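Local coordinates for protein prolyl 4-hydroxylase (Paramecium bursaria Chlorella virus 1, PDB 5C5T) that probably hydroxylates proline residues of collagen-like chains as a 2-oxoglutarate-dependent, iron-binding dioxygenase, here holding zinc in the active site, at residues 99-104 with 218-223; 114-119 with 194-199; 36-41 with 175-180; 54-59 with 88-93. One frame throughout, in Å; residues are numbered along the deposited sequence.

Starting from the N terminus, strand 38-41 opens the loop that contact 3 closes at 175-180, where the edges of the two sheets face each other. Helix 47-59 follows, and contact 4 (54-59 with 88-93) is the first to close, nested within contact 3, setting that helix against the opposite end strand of the six-stranded sheet. Helix 96-109 opens contact 1, which closes last, on the 2-oxoglutarate-binding strand 217-225. Contact 2, joining the loops 114-119 and 194-199, is nested inside contact 1. Contact 3 crosses both contact 1 and contact 2, whereas contact 4 precedes both in series and touches contact 1.

Contact 1 of 4, residues 99-104 with 218-223; sequences DKIQKK and IIANQW. With AKG (2-oxoglutaric acid), chain C.
Ala220 and Gln222 face the helix from strand 218-223, while Asn221 between them turns to the ligand. Ahead of them, Ile219 already belongs to the pocket: its CD1 lies 3.6 Å from C3 of 2-oxoglutarate. Ala220 meets the helix with its methyl, CB being 4.2 Å from CD1 of Ile101. Asn221 points away from the helix, and its ND2 makes a weak, bent hydrogen bond of 3.0 Å to O1 of 2-oxoglutarate; ND2 also bonds Gln125 OE1, a second bond that limits rotation of the amide. Gln222 carries the polar part of the contact. Its CG stands anti to the backbone N (chi1 175°) and the chain then bends at chi2, bringing OE1 over to NE2 of Gln102, 2.8 Å away, with an N-H...O angle of 154°. The acceptor lies almost in the amide plane of Gln102, and the two amide planes are 33° apart. The other end of the Gln222 amide is tied too: NE2 reaches back to the carbonyl O of Trp223 at 2.9 Å and also bonds Glu122 O, so the buried group is fixed through both its oxygen and its nitrogen. Nearer the backbone, CB of Gln222 lies 4.1 Å from CG2 of Ile101, the two side chains running alongside in opposite directions. Trp223 offers its ring edge to the ligand, CZ2 standing 3.5 Å from O2, while NE1 bonds the zinc ligand Asp140. Helix 96-109 thus packs on the outer face of the six-stranded sheet of this double-stranded beta-helix fold, over strand 217-225, which runs between strands 153-160 and 120-129.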
# COMPACT_ATOMS: atom_id res chain seq x y z
N ASP A 99 9.91 11.23 1.83
CA ASP A 99 10.95 11.33 0.84
C ASP A 99 11.67 10.00 0.65
O ASP A 99 11.95 9.60 -0.46
CB ASP A 99 11.98 12.40 1.21
CG ASP A 99 11.43 13.81 1.14
OD1 ASP A 99 10.54 14.08 0.30
OD2 ASP A 99 11.94 14.66 1.89
N LYS A 100 12.00 9.32 1.75
CA LYS A 100 12.70 8.04 1.63
C LYS A 100 11.85 6.92 1.03
O LYS A 100 12.31 6.16 0.20
CB LYS A 100 13.23 7.61 3.00
CG LYS A 100 13.94 6.27 2.99
CD LYS A 100 14.59 5.97 4.33
CE LYS A 100 15.43 4.70 4.27
NZ LYS A 100 16.55 4.73 5.29
N ILE A 101 10.61 6.82 1.46
CA ILE A 101 9.66 5.89 0.81
C ILE A 101 9.70 6.09 -0.69
O ILE A 101 9.84 5.12 -1.44
CB ILE A 101 8.25 6.07 1.35
CG1 ILE A 101 8.18 5.60 2.84
CG2 ILE A 101 7.23 5.24 0.51
CD1 ILE A 101 6.87 5.91 3.56
N GLN A 102 9.62 7.34 -1.13
CA GLN A 102 9.47 7.59 -2.57
C GLN A 102 10.76 7.31 -3.30
O GLN A 102 10.76 6.70 -4.37
CB GLN A 102 9.02 9.02 -2.79
CG GLN A 102 7.63 9.22 -2.19
CD GLN A 102 7.01 10.51 -2.60
OE1 GLN A 102 7.73 11.54 -2.75
NE2 GLN A 102 5.67 10.50 -2.81
N LYS A 103 11.87 7.68 -2.68
CA LYS A 103 13.18 7.33 -3.26
C LYS A 103 13.39 5.82 -3.43
O LYS A 103 13.78 5.39 -4.50
CB LYS A 103 14.30 7.90 -2.39
CG LYS A 103 15.71 7.69 -2.98
CD LYS A 103 16.78 8.29 -2.09
CE LYS A 103 18.11 8.38 -2.83
NZ LYS A 103 18.79 7.08 -2.76
N LYS A 104 13.12 5.03 -2.40
CA LYS A 104 13.28 3.60 -2.51
C LYS A 104 12.27 2.97 -3.44
O LYS A 104 12.56 1.93 -4.05
CB LYS A 104 13.21 2.97 -1.14
CG LYS A 104 14.32 3.42 -0.27
CD LYS A 104 14.37 2.72 1.05
CE LYS A 104 14.64 1.27 0.84
NZ LYS A 104 15.13 0.65 2.07
N ILE A 218 -0.90 0.36 11.70
CA ILE A 218 -0.69 1.61 10.97
C ILE A 218 0.12 1.28 9.70
O ILE A 218 1.17 0.60 9.80
CB ILE A 218 0.01 2.67 11.84
CG1 ILE A 218 -0.71 2.81 13.18
CG2 ILE A 218 0.07 3.98 11.07
CD1 ILE A 218 -0.11 3.84 14.09
N ILE A 219 -0.37 1.75 8.55
CA ILE A 219 0.29 1.60 7.27
C ILE A 219 0.54 2.96 6.58
O ILE A 219 -0.14 3.97 6.85
CB ILE A 219 -0.56 0.68 6.37
CG1 ILE A 219 -1.90 1.32 6.09
CG2 ILE A 219 -0.65 -0.69 7.02
CD1 ILE A 219 -2.76 0.52 5.11
N ALA A 220 1.51 2.95 5.67
CA ALA A 220 1.74 4.01 4.68
C ALA A 220 1.56 3.47 3.26
O ALA A 220 2.12 2.44 2.89
CB ALA A 220 3.11 4.60 4.86
N ASN A 221 0.64 4.11 2.52
CA ASN A 221 0.34 3.73 1.13
C ASN A 221 0.94 4.68 0.15
O ASN A 221 0.62 5.88 0.14
CB ASN A 221 -1.18 3.70 0.87
CG ASN A 221 -1.85 2.51 1.47
OD1 ASN A 221 -1.48 1.39 1.21
ND2 ASN A 221 -2.92 2.76 2.23
N GLN A 222 1.83 4.15 -0.68
CA GLN A 222 2.39 4.90 -1.84
C GLN A 222 1.78 4.33 -3.13
O GLN A 222 2.15 3.27 -3.56
CB GLN A 222 3.90 4.82 -1.88
CG GLN A 222 4.51 5.47 -3.12
CD GLN A 222 4.26 6.98 -3.19
OE1 GLN A 222 4.96 7.77 -2.57
NE2 GLN A 222 3.20 7.37 -3.89
N TRP A 223 0.83 5.04 -3.71
CA TRP A 223 0.23 4.62 -4.97
C TRP A 223 1.02 5.23 -6.15
O TRP A 223 1.55 6.32 -6.07
CB TRP A 223 -1.30 4.94 -5.03
CG TRP A 223 -2.13 4.04 -4.13
CD1 TRP A 223 -2.30 2.69 -4.30
CD2 TRP A 223 -2.86 4.39 -2.94
NE1 TRP A 223 -3.08 2.19 -3.30
CE2 TRP A 223 -3.44 3.21 -2.45
CE3 TRP A 223 -3.07 5.58 -2.23
CZ2 TRP A 223 -4.22 3.17 -1.27
CZ3 TRP A 223 -3.86 5.55 -1.07
CH2 TRP A 223 -4.42 4.34 -0.59
C1 AKG C . -5.57 0.09 1.12
O1 AKG C . -5.41 1.06 1.92
O2 AKG C . -5.95 0.34 -0.06
C2 AKG C . -5.42 -1.32 1.60
O5 AKG C . -5.86 -2.20 0.91
C3 AKG C . -4.74 -1.60 2.95
C4 AKG C . -4.58 -3.08 3.21
C5 AKG C . -4.28 -3.38 4.66
O3 AKG C . -4.63 -2.57 5.56
O4 AKG C . -3.65 -4.44 4.95

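Contact 2 of 4, residues 114-119 with 194-199; sequences HCIDKY and ADPVTR. With MN (manganese (II) ion), chain E.
Pro196 presses its ring against the backbone of Cys115 and the flank of Ile116. The closest approach is between Pro196 CG and the carbonyl O of Cys115, at 3.2 Å; this is a carbon-to-oxygen contact, and no hydrogen bond links the segments. CB of Pro196 is a little farther from that Cys115 O, at 3.6 Å. The apolar part is small: Pro196 CG lies 4.2 Å from Ile116 CB. Among hydrogen bonds within 194-199, OD1 of Asp195 accepts from Val197 N at 2.8 Å, an Asx turn that spans the proline, and Arg199 N bonds Asp195 O at 2.7 Å. Together they curl the chain so that the proline is presented at the bend. Covalent and metal bonds hold the other side. Cys115 forms a disulfide with Cys33, and its SG sits 3.2 Å above the plane of the His114 ring, toward the rim. NE2 of His114 binds manganese at 2.0 Å, with Asp34 and two waters also bound to the metal, a site separate from the one that holds zinc. Segment 114-119 is the loop leading from helix 96-109 into strand 120-129, with Ile116 packed on Ile224 of strand 217-225. The loop containing 194-199 leaves strand 188-192 on the way to strand 207-209.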
# COMPACT_ATOMS: atom_id res chain seq x y z
N HIS A 114 11.27 -2.67 -18.02
CA HIS A 114 10.65 -3.33 -19.16
C HIS A 114 9.13 -3.56 -18.96
O HIS A 114 8.43 -3.98 -19.87
CB HIS A 114 11.35 -4.65 -19.47
CG HIS A 114 11.07 -5.75 -18.49
ND1 HIS A 114 10.07 -6.68 -18.69
CD2 HIS A 114 11.65 -6.07 -17.32
CE1 HIS A 114 10.07 -7.54 -17.69
NE2 HIS A 114 11.01 -7.19 -16.84
N CYS A 115 8.64 -3.22 -17.77
CA CYS A 115 7.24 -3.34 -17.43
C CYS A 115 6.53 -2.00 -17.27
O CYS A 115 5.32 -1.90 -17.48
CB CYS A 115 7.10 -4.12 -16.14
SG CYS A 115 7.84 -5.78 -16.23
N ILE A 116 7.27 -0.97 -16.87
CA ILE A 116 6.60 0.32 -16.63
C ILE A 116 7.54 1.43 -17.07
O ILE A 116 8.73 1.43 -16.76
CB ILE A 116 6.11 0.47 -15.15
CG1 ILE A 116 5.34 1.78 -14.93
CG2 ILE A 116 7.26 0.39 -14.14
CD1 ILE A 116 4.68 1.87 -13.54
N ASP A 117 6.96 2.34 -17.84
CA ASP A 117 7.66 3.52 -18.38
C ASP A 117 7.36 4.71 -17.49
O ASP A 117 7.87 4.81 -16.39
CB ASP A 117 7.23 3.77 -19.85
CG ASP A 117 8.39 3.72 -20.79
OD1 ASP A 117 9.40 4.40 -20.50
OD2 ASP A 117 8.29 3.00 -21.81
N LYS A 118 6.50 5.62 -17.94
CA LYS A 118 6.22 6.83 -17.18
C LYS A 118 5.22 6.55 -16.08
O LYS A 118 4.26 5.81 -16.30
CB LYS A 118 5.68 7.92 -18.11
CG LYS A 118 6.70 8.47 -19.11
CD LYS A 118 6.11 9.62 -19.92
CE LYS A 118 7.20 10.38 -20.68
NZ LYS A 118 7.71 9.62 -21.86
N TYR A 119 5.46 7.13 -14.91
CA TYR A 119 4.46 7.16 -13.86
C TYR A 119 4.58 8.41 -13.00
O TYR A 119 5.56 9.17 -13.14
CB TYR A 119 4.57 5.92 -12.97
CG TYR A 119 5.90 5.81 -12.32
CD1 TYR A 119 6.96 5.19 -12.97
CD2 TYR A 119 6.12 6.35 -11.08
CE1 TYR A 119 8.18 5.08 -12.36
CE2 TYR A 119 7.34 6.25 -10.48
CZ TYR A 119 8.35 5.61 -11.13
OH TYR A 119 9.57 5.51 -10.51
N ALA A 194 -2.77 -2.49 -12.00
CA ALA A 194 -3.26 -2.43 -13.38
C ALA A 194 -2.11 -2.50 -14.38
O ALA A 194 -0.95 -2.25 -14.06
CB ALA A 194 -4.12 -1.15 -13.62
N ASP A 195 -2.48 -2.85 -15.61
CA ASP A 195 -1.56 -3.03 -16.70
C ASP A 195 -1.11 -1.66 -17.22
O ASP A 195 -1.96 -0.85 -17.55
CB ASP A 195 -2.28 -3.85 -17.79
CG ASP A 195 -1.39 -4.22 -18.94
OD1 ASP A 195 -0.55 -3.39 -19.35
OD2 ASP A 195 -1.57 -5.36 -19.43
N PRO A 196 0.20 -1.37 -17.24
CA PRO A 196 0.63 -0.04 -17.68
C PRO A 196 0.24 0.31 -19.10
O PRO A 196 0.17 1.50 -19.38
CB PRO A 196 2.16 -0.11 -17.54
CG PRO A 196 2.38 -1.04 -16.43
CD PRO A 196 1.31 -2.10 -16.60
N VAL A 197 -0.00 -0.67 -19.96
CA VAL A 197 -0.31 -0.42 -21.37
C VAL A 197 -1.80 -0.14 -21.52
O VAL A 197 -2.20 0.91 -22.01
CB VAL A 197 0.13 -1.59 -22.25
CG1 VAL A 197 -0.21 -1.31 -23.68
CG2 VAL A 197 1.63 -1.83 -22.10
N THR A 198 -2.62 -1.07 -21.05
CA THR A 198 -4.09 -0.94 -21.21
C THR A 198 -4.80 -0.19 -20.09
O THR A 198 -5.97 0.24 -20.24
CB THR A 198 -4.75 -2.31 -21.31
OG1 THR A 198 -4.63 -2.98 -20.04
CG2 THR A 198 -4.10 -3.17 -22.43
N ARG A 199 -4.11 -0.11 -18.95
CA ARG A 199 -4.68 0.35 -17.67
C ARG A 199 -5.90 -0.47 -17.15
O ARG A 199 -6.58 -0.05 -16.22
CB ARG A 199 -5.01 1.85 -17.78
CG ARG A 199 -3.78 2.68 -18.20
CD ARG A 199 -4.06 4.18 -18.31
NE ARG A 199 -5.35 4.47 -18.95
CZ ARG A 199 -5.56 4.48 -20.26
NH1 ARG A 199 -4.55 4.21 -21.09
NH2 ARG A 199 -6.76 4.76 -20.75
MN MN E . 11.82 -8.19 -15.30
O HOH W 1 14.07 -7.62 -15.51
O HOH W 2 12.17 -6.71 -13.92

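Contact 3 of 4, residues 36-41 with 175-180; sequences KYYEKI and PTLKTK
Leu177 reaches between Tyr37 and Tyr38, its CD1 touching both. CD1 takes the edge of the Tyr38 ring, near its plane, at 3.6 Å from CD2 of that ring, and also lies 4.0 Å from CB of Tyr37. CD2 of Leu177 turns to the Tyr37 ring, 4.1 Å from its CD2, with the two side chains crossing at about a right angle. Farther along Tyr38, the methyl CG2 of Thr179 stands 3.7 Å from CE2 and equally near the phenolic OH, so the far half of the ring is met as well. Tyr38 gets there because CG sits between the backbone N and the carbonyl carbon (chi1 63°). The contact spans the two sheets of the double-stranded beta-helix, from the outermost strand 38-41 of the larger to the outermost strand 179-181 of the smaller. Next to Leu177, Lys178 and Thr179 both lie opposite Phe174 in a G1 beta bulge, where the chain turns from strand 172-174 into strand 179-181; Thr179 also rests on the Phe174 side chain. On the other sheet, backbone bonds from Tyr37 to Trp192 and from Glu39 to Phe190 hold the tyrosines beside strand 188-192, with Tyr38 packed on Phe191.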
# COMPACT_ATOMS: atom_id res chain seq x y z
N LYS A 36 5.23 -11.70 -11.14
CA LYS A 36 5.29 -11.40 -9.73
C LYS A 36 4.17 -10.42 -9.33
O LYS A 36 4.34 -9.20 -9.34
CB LYS A 36 6.67 -10.83 -9.38
CG LYS A 36 7.86 -11.79 -9.67
CD LYS A 36 9.17 -11.16 -9.31
CE LYS A 36 10.38 -12.09 -9.54
NZ LYS A 36 11.67 -11.37 -9.24
N TYR A 37 3.01 -10.93 -9.00
CA TYR A 37 1.89 -10.03 -8.63
C TYR A 37 2.17 -9.17 -7.39
O TYR A 37 1.70 -8.04 -7.30
CB TYR A 37 0.59 -10.86 -8.44
CG TYR A 37 -0.03 -11.37 -9.71
CD1 TYR A 37 -0.77 -10.53 -10.54
CD2 TYR A 37 0.11 -12.71 -10.09
CE1 TYR A 37 -1.33 -11.01 -11.71
CE2 TYR A 37 -0.48 -13.18 -11.25
CZ TYR A 37 -1.20 -12.33 -12.03
OH TYR A 37 -1.77 -12.79 -13.19
N TYR A 38 2.94 -9.70 -6.44
CA TYR A 38 3.36 -8.99 -5.21
C TYR A 38 4.78 -9.41 -4.86
O TYR A 38 5.23 -10.47 -5.30
CB TYR A 38 2.42 -9.28 -4.03
CG TYR A 38 2.45 -10.74 -3.65
CD1 TYR A 38 3.45 -11.26 -2.88
CD2 TYR A 38 1.49 -11.60 -4.14
CE1 TYR A 38 3.49 -12.62 -2.56
CE2 TYR A 38 1.49 -12.96 -3.83
CZ TYR A 38 2.50 -13.46 -3.03
OH TYR A 38 2.50 -14.85 -2.78
N GLU A 39 5.48 -8.52 -4.16
CA GLU A 39 6.78 -8.79 -3.56
C GLU A 39 6.78 -8.18 -2.19
O GLU A 39 6.32 -7.03 -1.98
CB GLU A 39 7.90 -8.22 -4.42
CG GLU A 39 7.96 -8.81 -5.80
CD GLU A 39 9.06 -8.23 -6.65
OE1 GLU A 39 10.25 -8.32 -6.28
OE2 GLU A 39 8.75 -7.73 -7.74
N LYS A 40 7.43 -8.89 -1.26
CA LYS A 40 7.56 -8.44 0.12
C LYS A 40 8.99 -8.07 0.38
O LYS A 40 9.89 -8.83 0.01
CB LYS A 40 7.06 -9.54 1.10
CG LYS A 40 7.14 -9.17 2.62
CD LYS A 40 6.70 -10.31 3.53
CE LYS A 40 7.86 -11.21 3.86
NZ LYS A 40 7.42 -12.20 4.88
N ILE A 41 9.23 -6.93 1.01
CA ILE A 41 10.56 -6.49 1.37
C ILE A 41 10.66 -6.23 2.86
O ILE A 41 10.10 -5.26 3.36
CB ILE A 41 10.95 -5.25 0.59
CG1 ILE A 41 10.73 -5.42 -0.93
CG2 ILE A 41 12.42 -4.86 0.90
CD1 ILE A 41 10.71 -4.05 -1.67
N PRO A 175 -7.03 -12.90 -1.52
CA PRO A 175 -7.76 -14.17 -1.53
C PRO A 175 -7.63 -14.98 -2.81
O PRO A 175 -7.63 -16.21 -2.74
CB PRO A 175 -9.22 -13.75 -1.30
CG PRO A 175 -9.26 -12.31 -1.55
CD PRO A 175 -7.90 -11.74 -1.26
N THR A 176 -7.49 -14.32 -3.96
CA THR A 176 -7.38 -15.03 -5.22
C THR A 176 -6.01 -15.68 -5.34
O THR A 176 -5.85 -16.71 -5.99
CB THR A 176 -7.64 -14.08 -6.37
OG1 THR A 176 -8.93 -13.49 -6.18
CG2 THR A 176 -7.54 -14.80 -7.75
N LEU A 177 -5.01 -15.12 -4.67
CA LEU A 177 -3.70 -15.71 -4.69
C LEU A 177 -3.49 -16.66 -3.52
O LEU A 177 -2.43 -17.29 -3.42
CB LEU A 177 -2.65 -14.62 -4.68
CG LEU A 177 -2.63 -13.67 -5.87
CD1 LEU A 177 -1.63 -12.54 -5.60
CD2 LEU A 177 -2.30 -14.36 -7.18
N LYS A 178 -4.49 -16.79 -2.65
CA LYS A 178 -4.44 -17.70 -1.49
C LYS A 178 -3.23 -17.42 -0.64
O LYS A 178 -2.62 -18.33 -0.08
CB LYS A 178 -4.48 -19.19 -1.93
CG LYS A 178 -5.84 -19.51 -2.50
CD LYS A 178 -6.05 -20.99 -2.70
CE LYS A 178 -7.28 -21.25 -3.50
NZ LYS A 178 -8.47 -20.67 -2.81
N THR A 179 -2.96 -16.13 -0.45
CA THR A 179 -1.92 -15.71 0.45
C THR A 179 -2.33 -14.52 1.36
O THR A 179 -3.06 -13.63 0.95
CB THR A 179 -0.63 -15.39 -0.38
OG1 THR A 179 0.48 -15.24 0.51
CG2 THR A 179 -0.81 -14.14 -1.18
N LYS A 180 -1.96 -14.61 2.63
CA LYS A 180 -2.12 -13.53 3.63
C LYS A 180 -0.77 -13.14 4.20
O LYS A 180 -0.06 -14.02 4.73
CB LYS A 180 -2.98 -13.97 4.81
CG LYS A 180 -4.33 -14.47 4.51
CD LYS A 180 -5.01 -14.90 5.80
CE LYS A 180 -6.30 -15.65 5.48
NZ LYS A 180 -6.05 -16.86 4.64

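Contact 4 of 4, residues 54-59 with 88-93; sequences INAAIK and TWFMPG
Phe90 drives the edge of its ring at the helix, aiming it at the boundary between Ala56 and Ala57. The leading atom, CZ, comes within 3.9 Å of the backbone N of Ala57 and 4.0 Å of its CB, and the Ala57 nitrogen lies in the plane of the ring. Beside it, CE2 stands 4.1 Å from the Ala56 methyl, also near the ring plane, so both alanines meet the aromatic rim, not a face. The ring is directed there by its first torsion, which sets CG anti to the carbonyl carbon (chi1 -75°). The two small side chains let the backbone of helix 47-59 come close to the ring. Here the helix packs beside strand 86-89, the outermost strand of the six-stranded sheet in the double-stranded beta-helix. Two residues before the phenylalanine, Thr88 points at the same helix and sends its methyl forward: CG2 is 3.9 Å from Ala57 CB. Ala57 therefore touches both Thr88 and Phe90, whereas Ala56 meets just the ring. The side-chain contacts are apolar, and no hydrogen bond crosses between the segments. Backbone bonds from Thr88 to Val126 and from Phe90 to Val124 hold this edge to strand 120-129, and Phe90 packs on Val126 there. Lys60, the next residue after segment 54-59, makes a cation-pi contact with Phe90 and a hydrogen bond from NZ to Trp89 O.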
# COMPACT_ATOMS: atom_id res chain seq x y z
N ILE A 54 4.86 7.64 12.21
CA ILE A 54 3.66 7.57 13.01
C ILE A 54 3.43 8.84 13.81
O ILE A 54 2.32 9.35 13.86
CB ILE A 54 3.74 6.36 13.96
CG1 ILE A 54 3.73 5.05 13.17
CG2 ILE A 54 2.61 6.37 14.97
CD1 ILE A 54 4.20 3.83 13.96
N ASN A 55 4.47 9.32 14.50
CA ASN A 55 4.31 10.53 15.31
C ASN A 55 3.92 11.75 14.46
O ASN A 55 3.09 12.51 14.91
CB ASN A 55 5.59 10.76 16.14
CG ASN A 55 5.74 9.70 17.22
OD1 ASN A 55 4.75 9.21 17.76
ND2 ASN A 55 6.98 9.29 17.47
N ALA A 56 4.46 11.87 13.24
CA ALA A 56 4.13 12.98 12.35
C ALA A 56 2.67 12.85 11.94
O ALA A 56 1.96 13.86 11.91
CB ALA A 56 5.06 13.01 11.12
N ALA A 57 2.21 11.63 11.67
CA ALA A 57 0.80 11.42 11.31
C ALA A 57 -0.18 11.73 12.50
O ALA A 57 -1.23 12.33 12.32
CB ALA A 57 0.61 9.98 10.77
N ILE A 58 0.19 11.34 13.72
CA ILE A 58 -0.61 11.65 14.91
C ILE A 58 -0.70 13.17 15.05
O ILE A 58 -1.79 13.69 15.33
CB ILE A 58 0.00 10.97 16.14
CG1 ILE A 58 -0.23 9.45 16.08
CG2 ILE A 58 -0.59 11.52 17.45
CD1 ILE A 58 0.59 8.68 17.11
N LYS A 59 0.40 13.88 14.85
CA LYS A 59 0.38 15.35 14.95
C LYS A 59 -0.56 16.01 13.91
O LYS A 59 -1.03 17.12 14.14
CB LYS A 59 1.80 15.92 14.84
CG LYS A 59 2.62 15.68 16.13
CD LYS A 59 3.78 16.67 16.27
CE LYS A 59 4.60 16.44 17.54
NZ LYS A 59 5.76 15.54 17.28
N THR A 88 -4.71 10.03 7.04
CA THR A 88 -4.22 11.36 6.72
C THR A 88 -3.29 11.33 5.51
O THR A 88 -2.82 10.25 5.11
CB THR A 88 -3.54 12.01 7.95
OG1 THR A 88 -3.26 13.38 7.69
CG2 THR A 88 -2.24 11.27 8.37
N TRP A 89 -3.13 12.49 4.88
CA TRP A 89 -2.28 12.64 3.69
C TRP A 89 -1.08 13.56 3.89
O TRP A 89 -1.20 14.57 4.55
CB TRP A 89 -3.07 13.21 2.51
CG TRP A 89 -4.22 12.36 2.07
CD1 TRP A 89 -5.52 12.49 2.48
CD2 TRP A 89 -4.21 11.32 1.06
NE1 TRP A 89 -6.31 11.58 1.80
CE2 TRP A 89 -5.53 10.84 0.95
CE3 TRP A 89 -3.23 10.76 0.25
CZ2 TRP A 89 -5.88 9.80 0.07
CZ3 TRP A 89 -3.58 9.72 -0.63
CH2 TRP A 89 -4.89 9.28 -0.72
N PHE A 90 0.03 13.23 3.24
CA PHE A 90 1.26 14.03 3.30
C PHE A 90 1.51 14.69 1.96
O PHE A 90 1.35 14.05 0.88
CB PHE A 90 2.45 13.15 3.67
CG PHE A 90 2.49 12.75 5.11
CD1 PHE A 90 1.72 11.72 5.56
CD2 PHE A 90 3.28 13.42 6.03
CE1 PHE A 90 1.69 11.37 6.88
CE2 PHE A 90 3.29 13.03 7.39
CZ PHE A 90 2.48 11.99 7.81
N MET A 91 1.83 15.98 2.01
CA MET A 91 2.27 16.72 0.84
C MET A 91 3.65 16.24 0.40
O MET A 91 4.41 15.72 1.22
CB MET A 91 2.30 18.21 1.11
CG MET A 91 0.94 18.79 1.52
SD MET A 91 -0.30 18.68 0.23
CE MET A 91 -1.33 17.36 0.77
N PRO A 92 3.95 16.40 -0.90
CA PRO A 92 5.30 16.13 -1.40
C PRO A 92 6.31 16.91 -0.57
O PRO A 92 6.07 18.10 -0.28
CB PRO A 92 5.24 16.62 -2.84
CG PRO A 92 3.78 16.55 -3.23
CD PRO A 92 3.04 16.86 -1.96
N GLY A 93 7.38 16.26 -0.12
CA GLY A 93 8.41 16.96 0.64
C GLY A 93 8.07 17.38 2.06
O GLY A 93 8.87 18.04 2.72